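Local coordinates for protein putative alpha-L-fucosidase (Bacteroides thetaiotaomicron VPI-5482, PDB 3GZA) that probably hydrolyses alpha-L-fucosidic linkages as an exported glycoside hydrolase of family 29, at residues 131-142 / 154-162. Numbering follows the deposited sequence. Where two conformers were deposited one is given.
With EDO (1,2-ethanediol), chain K.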
loop_
_atom_site.group_PDB
_atom_site.type_symbol
_atom_site.label_atom_id
_atom_site.label_comp_id
_atom_site.label_asym_id
_atom_site.label_seq_id
_atom_site.Cartn_x
_atom_site.Cartn_y
_atom_site.Cartn_z
ATOM N N ILE A 131 4.380 -13.101 -5.939
ATOM C CA ILE A 131 3.556 -12.193 -6.747
ATOM C C ILE A 131 2.190 -12.793 -7.092
ATOM O O ILE A 131 1.337 -12.129 -7.670
ATOM C CB ILE A 131 4.259 -11.801 -8.091
ATOM C CG1 ILE A 131 4.437 -12.984 -9.049
ATOM C CG2 ILE A 131 5.600 -11.160 -7.825
ATOM C CD1 ILE A 131 4.907 -12.537 -10.370
ATOM N N ARG A 132 1.972 -14.066 -6.728
ATOM C CA ARG A 132 0.759 -14.771 -7.083
ATOM C C ARG A 132 -0.447 -14.380 -6.223
ATOM O O ARG A 132 -1.592 -14.365 -6.716
ATOM C CB ARG A 132 1.040 -16.284 -6.953
ATOM C CG ARG A 132 -0.091 -17.170 -7.356
ATOM C CD ARG A 132 0.306 -18.633 -7.427
ATOM N NE ARG A 132 -0.775 -19.427 -8.029
ATOM C CZ ARG A 132 -0.958 -20.736 -7.825
ATOM N NH1 ARG A 132 -0.126 -21.418 -7.062
ATOM N NH2 ARG A 132 -1.948 -21.382 -8.406
ATOM N N TRP A 133 -0.183 -14.126 -4.960
ATOM C CA TRP A 133 -1.194 -13.716 -3.994
ATOM C C TRP A 133 -0.730 -12.414 -3.334
ATOM O O TRP A 133 0.422 -12.274 -2.911
ATOM C CB TRP A 133 -1.372 -14.779 -2.892
ATOM C CG TRP A 133 -1.314 -16.180 -3.401
ATOM C CD1 TRP A 133 -0.210 -16.984 -3.410
ATOM C CD2 TRP A 133 -2.373 -16.932 -4.026
ATOM N NE1 TRP A 133 -0.513 -18.183 -4.022
ATOM C CE2 TRP A 133 -1.830 -18.185 -4.395
ATOM C CE3 TRP A 133 -3.727 -16.693 -4.277
ATOM C CZ2 TRP A 133 -2.597 -19.167 -5.005
ATOM C CZ3 TRP A 133 -4.490 -17.672 -4.895
ATOM C CH2 TRP A 133 -3.899 -18.902 -5.274
ATOM N N ASN A 134 -1.622 -11.419 -3.265
ATOM C CA ASN A 134 -1.342 -10.170 -2.555
ATOM C C ASN A 134 -2.653 -9.727 -1.966
ATOM O O ASN A 134 -3.560 -9.265 -2.681
ATOM C CB ASN A 134 -0.770 -9.136 -3.512
ATOM C CG ASN A 134 -0.381 -7.858 -2.819
ATOM O OD1 ASN A 134 -1.080 -7.408 -1.861
ATOM N ND2 ASN A 134 0.766 -7.246 -3.265
ATOM N N SER A 135 -2.816 -10.007 -0.677
ATOM C CA SER A 135 -4.085 -9.727 -0.032
ATOM C C SER A 135 -4.397 -8.237 0.009
ATOM O O SER A 135 -5.527 -7.838 -0.201
ATOM C CB SER A 135 -4.140 -10.312 1.364
ATOM O OG SER A 135 -3.171 -9.746 2.207
ATOM N N LEU A 136 -3.384 -7.426 0.233
ATOM C CA LEU A 136 -3.637 -5.973 0.319
ATOM C C LEU A 136 -4.172 -5.438 -0.991
ATOM O O LEU A 136 -5.122 -4.643 -0.993
ATOM C CB LEU A 136 -2.338 -5.204 0.652
ATOM C CG LEU A 136 -2.561 -3.706 0.802
ATOM C CD1 LEU A 136 -3.400 -3.339 2.066
ATOM C CD2 LEU A 136 -1.154 -3.050 0.735
ATOM N N LEU A 137 -3.507 -5.790 -2.100
ATOM C CA LEU A 137 -3.773 -5.248 -3.417
ATOM C C LEU A 137 -4.818 -5.961 -4.225
ATOM O O LEU A 137 -5.146 -5.524 -5.302
ATOM C CB LEU A 137 -2.493 -5.131 -4.232
ATOM C CG LEU A 137 -1.404 -4.242 -3.612
ATOM C CD1 LEU A 137 -0.251 -4.181 -4.584
ATOM C CD2 LEU A 137 -1.925 -2.809 -3.294
ATOM N N GLY A 138 -5.384 -7.034 -3.690
ATOM C CA GLY A 138 -6.458 -7.679 -4.401
ATOM C C GLY A 138 -5.993 -8.567 -5.548
ATOM O O GLY A 138 -6.670 -8.613 -6.576
ATOM N N ILE A 139 -4.860 -9.252 -5.385
ATOM C CA ILE A 139 -4.361 -10.160 -6.419
ATOM C C ILE A 139 -4.595 -11.602 -5.941
ATOM O O ILE A 139 -4.194 -11.954 -4.824
ATOM C CB ILE A 139 -2.865 -9.955 -6.656
ATOM C CG1 ILE A 139 -2.558 -8.469 -6.909
ATOM C CG2 ILE A 139 -2.392 -10.900 -7.772
ATOM C CD1 ILE A 139 -3.245 -7.835 -8.118
ATOM N N HIS A 140 -5.208 -12.430 -6.793
ATOM C CA HIS A 140 -5.506 -13.818 -6.447
ATOM C C HIS A 140 -5.101 -14.652 -7.649
ATOM O O HIS A 140 -5.618 -14.446 -8.739
ATOM C CB HIS A 140 -7.000 -13.969 -6.179
ATOM C CG HIS A 140 -7.384 -15.230 -5.431
ATOM N ND1 HIS A 140 -7.064 -15.421 -4.100
ATOM C CD2 HIS A 140 -8.090 -16.318 -5.806
ATOM C CE1 HIS A 140 -7.563 -16.582 -3.693
ATOM N NE2 HIS A 140 -8.185 -17.151 -4.709
ATOM N N ASN A 141 -4.219 -15.611 -7.424
ATOM C CA ASN A 141 -3.752 -16.493 -8.493
ATOM C C ASN A 141 -3.282 -15.703 -9.701
ATOM O O ASN A 141 -3.705 -15.953 -10.832
ATOM C CB ASN A 141 -4.819 -17.482 -8.849
ATOM C CG ASN A 141 -4.296 -18.621 -9.741
ATOM O OD1 ASN A 141 -3.100 -18.962 -9.731
ATOM N ND2 ASN A 141 -5.214 -19.188 -10.552
ATOM N N PHE A 142 -2.430 -14.705 -9.392
ATOM C CA PHE A 142 -1.803 -13.786 -10.341
ATOM C C PHE A 142 -2.700 -12.695 -10.882
ATOM O O PHE A 142 -2.189 -11.796 -11.536
ATOM C CB PHE A 142 -1.193 -14.503 -11.560
ATOM C CG PHE A 142 -0.158 -15.551 -11.218
ATOM C CD1 PHE A 142 1.084 -15.186 -10.764
ATOM C CD2 PHE A 142 -0.448 -16.896 -11.288
ATOM C CE1 PHE A 142 2.050 -16.160 -10.457
ATOM C CE2 PHE A 142 0.513 -17.876 -10.974
ATOM C CZ PHE A 142 1.755 -17.484 -10.535
ATOM N N ARG A 154 -5.522 -2.453 -14.278
ATOM C CA ARG A 154 -4.923 -2.806 -13.008
ATOM C C ARG A 154 -3.958 -3.973 -13.177
ATOM O O ARG A 154 -2.874 -3.999 -12.567
ATOM C CB ARG A 154 -6.016 -3.071 -11.965
ATOM C CG ARG A 154 -5.424 -3.275 -10.622
ATOM C CD ARG A 154 -6.514 -3.299 -9.524
ATOM N NE ARG A 154 -5.991 -3.468 -8.177
ATOM C CZ ARG A 154 -5.493 -2.487 -7.431
ATOM N NH1 ARG A 154 -5.433 -1.242 -7.878
ATOM N NH2 ARG A 154 -5.063 -2.775 -6.221
ATOM N N GLN A 155 -4.285 -4.927 -14.035
ATOM C CA GLN A 155 -3.366 -6.023 -14.251
ATOM C C GLN A 155 -2.055 -5.494 -14.878
ATOM O O GLN A 155 -0.966 -5.945 -14.483
ATOM C CB GLN A 155 -3.990 -7.049 -15.162
ATOM C CG GLN A 155 -3.205 -8.331 -15.248
ATOM C CD GLN A 155 -3.322 -9.147 -14.006
ATOM O OE1 GLN A 155 -4.447 -9.252 -13.450
ATOM N NE2 GLN A 155 -2.216 -9.824 -13.607
ATOM N N ALA A 156 -2.169 -4.546 -15.817
ATOM C CA ALA A 156 -0.978 -3.975 -16.506
ATOM C C ALA A 156 -0.108 -3.276 -15.452
ATOM O O ALA A 156 1.127 -3.365 -15.448
ATOM C CB ALA A 156 -1.393 -3.037 -17.601
ATOM N N TRP A 157 -0.754 -2.524 -14.572
ATOM C CA TRP A 157 -0.065 -1.822 -13.483
ATOM C C TRP A 157 0.613 -2.782 -12.525
ATOM O O TRP A 157 1.771 -2.581 -12.154
ATOM C CB TRP A 157 -1.061 -0.898 -12.754
ATOM C CG TRP A 157 -0.514 -0.386 -11.456
ATOM C CD1 TRP A 157 0.312 0.688 -11.275
ATOM C CD2 TRP A 157 -0.749 -0.925 -10.162
ATOM N NE1 TRP A 157 0.646 0.812 -9.956
ATOM C CE2 TRP A 157 -0.020 -0.144 -9.257
ATOM C CE3 TRP A 157 -1.517 -1.986 -9.678
ATOM C CZ2 TRP A 157 -0.041 -0.392 -7.885
ATOM C CZ3 TRP A 157 -1.522 -2.212 -8.313
ATOM C CH2 TRP A 157 -0.801 -1.390 -7.461
ATOM N N TYR A 158 -0.097 -3.836 -12.119
ATOM C CA TYR A 158 0.433 -4.801 -11.215
ATOM C C TYR A 158 1.658 -5.502 -11.827
ATOM O O TYR A 158 2.665 -5.726 -11.146
ATOM C CB TYR A 158 -0.629 -5.806 -10.751
ATOM C CG TYR A 158 -0.072 -6.811 -9.782
ATOM C CD1 TYR A 158 0.313 -6.421 -8.499
ATOM C CD2 TYR A 158 0.059 -8.171 -10.115
ATOM C CE1 TYR A 158 0.828 -7.354 -7.576
ATOM C CE2 TYR A 158 0.557 -9.089 -9.233
ATOM C CZ TYR A 158 0.957 -8.691 -7.938
ATOM O OH TYR A 158 1.465 -9.633 -7.042
ATOM N N LYS A 159 1.570 -5.859 -13.095
ATOM C CA LYS A 159 2.720 -6.448 -13.752
ATOM C C LYS A 159 3.953 -5.511 -13.667
ATOM O O LYS A 159 5.059 -5.967 -13.393
ATOM C CB LYS A 159 2.381 -6.778 -15.210
ATOM C CG LYS A 159 1.459 -8.018 -15.323
ATOM C CD LYS A 159 0.692 -8.198 -16.618
ATOM C CE LYS A 159 1.545 -8.308 -17.813
ATOM N NZ LYS A 159 0.635 -8.574 -19.004
ATOM N N ARG A 160 3.746 -4.233 -13.929
ATOM C CA ARG A 160 4.857 -3.277 -13.826
ATOM C C ARG A 160 5.339 -3.169 -12.414
ATOM O O ARG A 160 6.532 -3.021 -12.186
ATOM C CB ARG A 160 4.468 -1.893 -14.381
ATOM C CG ARG A 160 4.362 -1.848 -15.922
ATOM C CD ARG A 160 4.121 -0.442 -16.399
ATOM N NE ARG A 160 2.824 0.082 -16.044
ATOM C CZ ARG A 160 1.714 -0.092 -16.773
ATOM N NH1 ARG A 160 1.708 -0.781 -17.920
ATOM N NH2 ARG A 160 0.595 0.398 -16.339
ATOM N N LEU A 161 4.430 -3.193 -11.439
ATOM C CA LEU A 161 4.838 -3.088 -10.028
ATOM C C LEU A 161 5.767 -4.253 -9.709
ATOM O O LEU A 161 6.834 -4.100 -9.077
ATOM C CB LEU A 161 3.619 -3.135 -9.117
ATOM C CG LEU A 161 3.938 -3.213 -7.616
ATOM C CD1 LEU A 161 4.644 -1.943 -7.037
ATOM C CD2 LEU A 161 2.693 -3.563 -6.787
ATOM N N CYS A 162 5.363 -5.442 -10.154
ATOM C CA CYS A 162 6.165 -6.641 -9.896
ATOM C C CYS A 162 7.506 -6.568 -10.582
ATOM O O CYS A 162 8.553 -6.910 -9.991
ATOM C CB CYS A 162 5.414 -7.879 -10.345
ATOM S SG CYS A 162 3.954 -8.211 -9.296
HETATM C C1 EDO K . 3.826 0.246 -11.536
HETATM O O1 EDO K . 4.677 1.118 -12.379
HETATM C C2 EDO K . 4.324 0.548 -10.090
HETATM O O2 EDO K . 3.677 1.648 -9.517
HETATM O O HOH W 1 2.700 -8.711 -4.707
HETATM O O HOH W 2 -7.213 -5.958 -7.634
#
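Tyr158 lies with one ring face against Ile139, whose CG1 sits 3.6 Å from the centroid of the Tyr158 ring and 13° off its normal, a CH-pi contact. SG of Cys162, one helical turn on, approaches the opposite face near the rim, so the ring is clamped between the loop and its own helix. With CG anti to the backbone N (chi1 -179°), the phenol reaches from the helix into the loop, where Tyr158 OH donates to Ile131 O at 2.6 Å. That carbonyl lies at the ring edge, with the donor tilted from the carbonyl plane. A water in the ring plane donates to the same hydroxyl and accepts from Asn134 ND2, giving the buried phenol oxygen a second partner.

Two further side chains of helix 148-171 grip loop carbonyls. Extended Arg154 directs NH2 at Leu137 O (2.9 Å, 177° at the hydrogen), with the acceptor in its guanidinium plane; Gln155, bent at chi2, brings NE2 to Phe142 O at 2.9 Å, in the carbonyl plane. On the side of the helix toward Leu161, Leu137 CD1 meets Leu161 CD2 at 3.7 Å, tip to tip, and also touches Trp157 CH2.

The arrangement joins the loop after barrel strand 124-129 to the following helix, within a beta-alpha unit of the TIM-barrel domain. The loop's own fold presents its carbonyls: Asn134 OD1 accepts from Leu137 N at 2.9 Å in an Asx motif, and Gly138 and Ile139 form a G1 bulge opposite Asn134. Farther out, Gln155 OE1 accepts from Ala144 N of strand 143-144. Arg154 NH2 also donates to Leu136 O of the second subunit, and Leu137 packs on the same residue, which puts this end of the contact at the subunit interface.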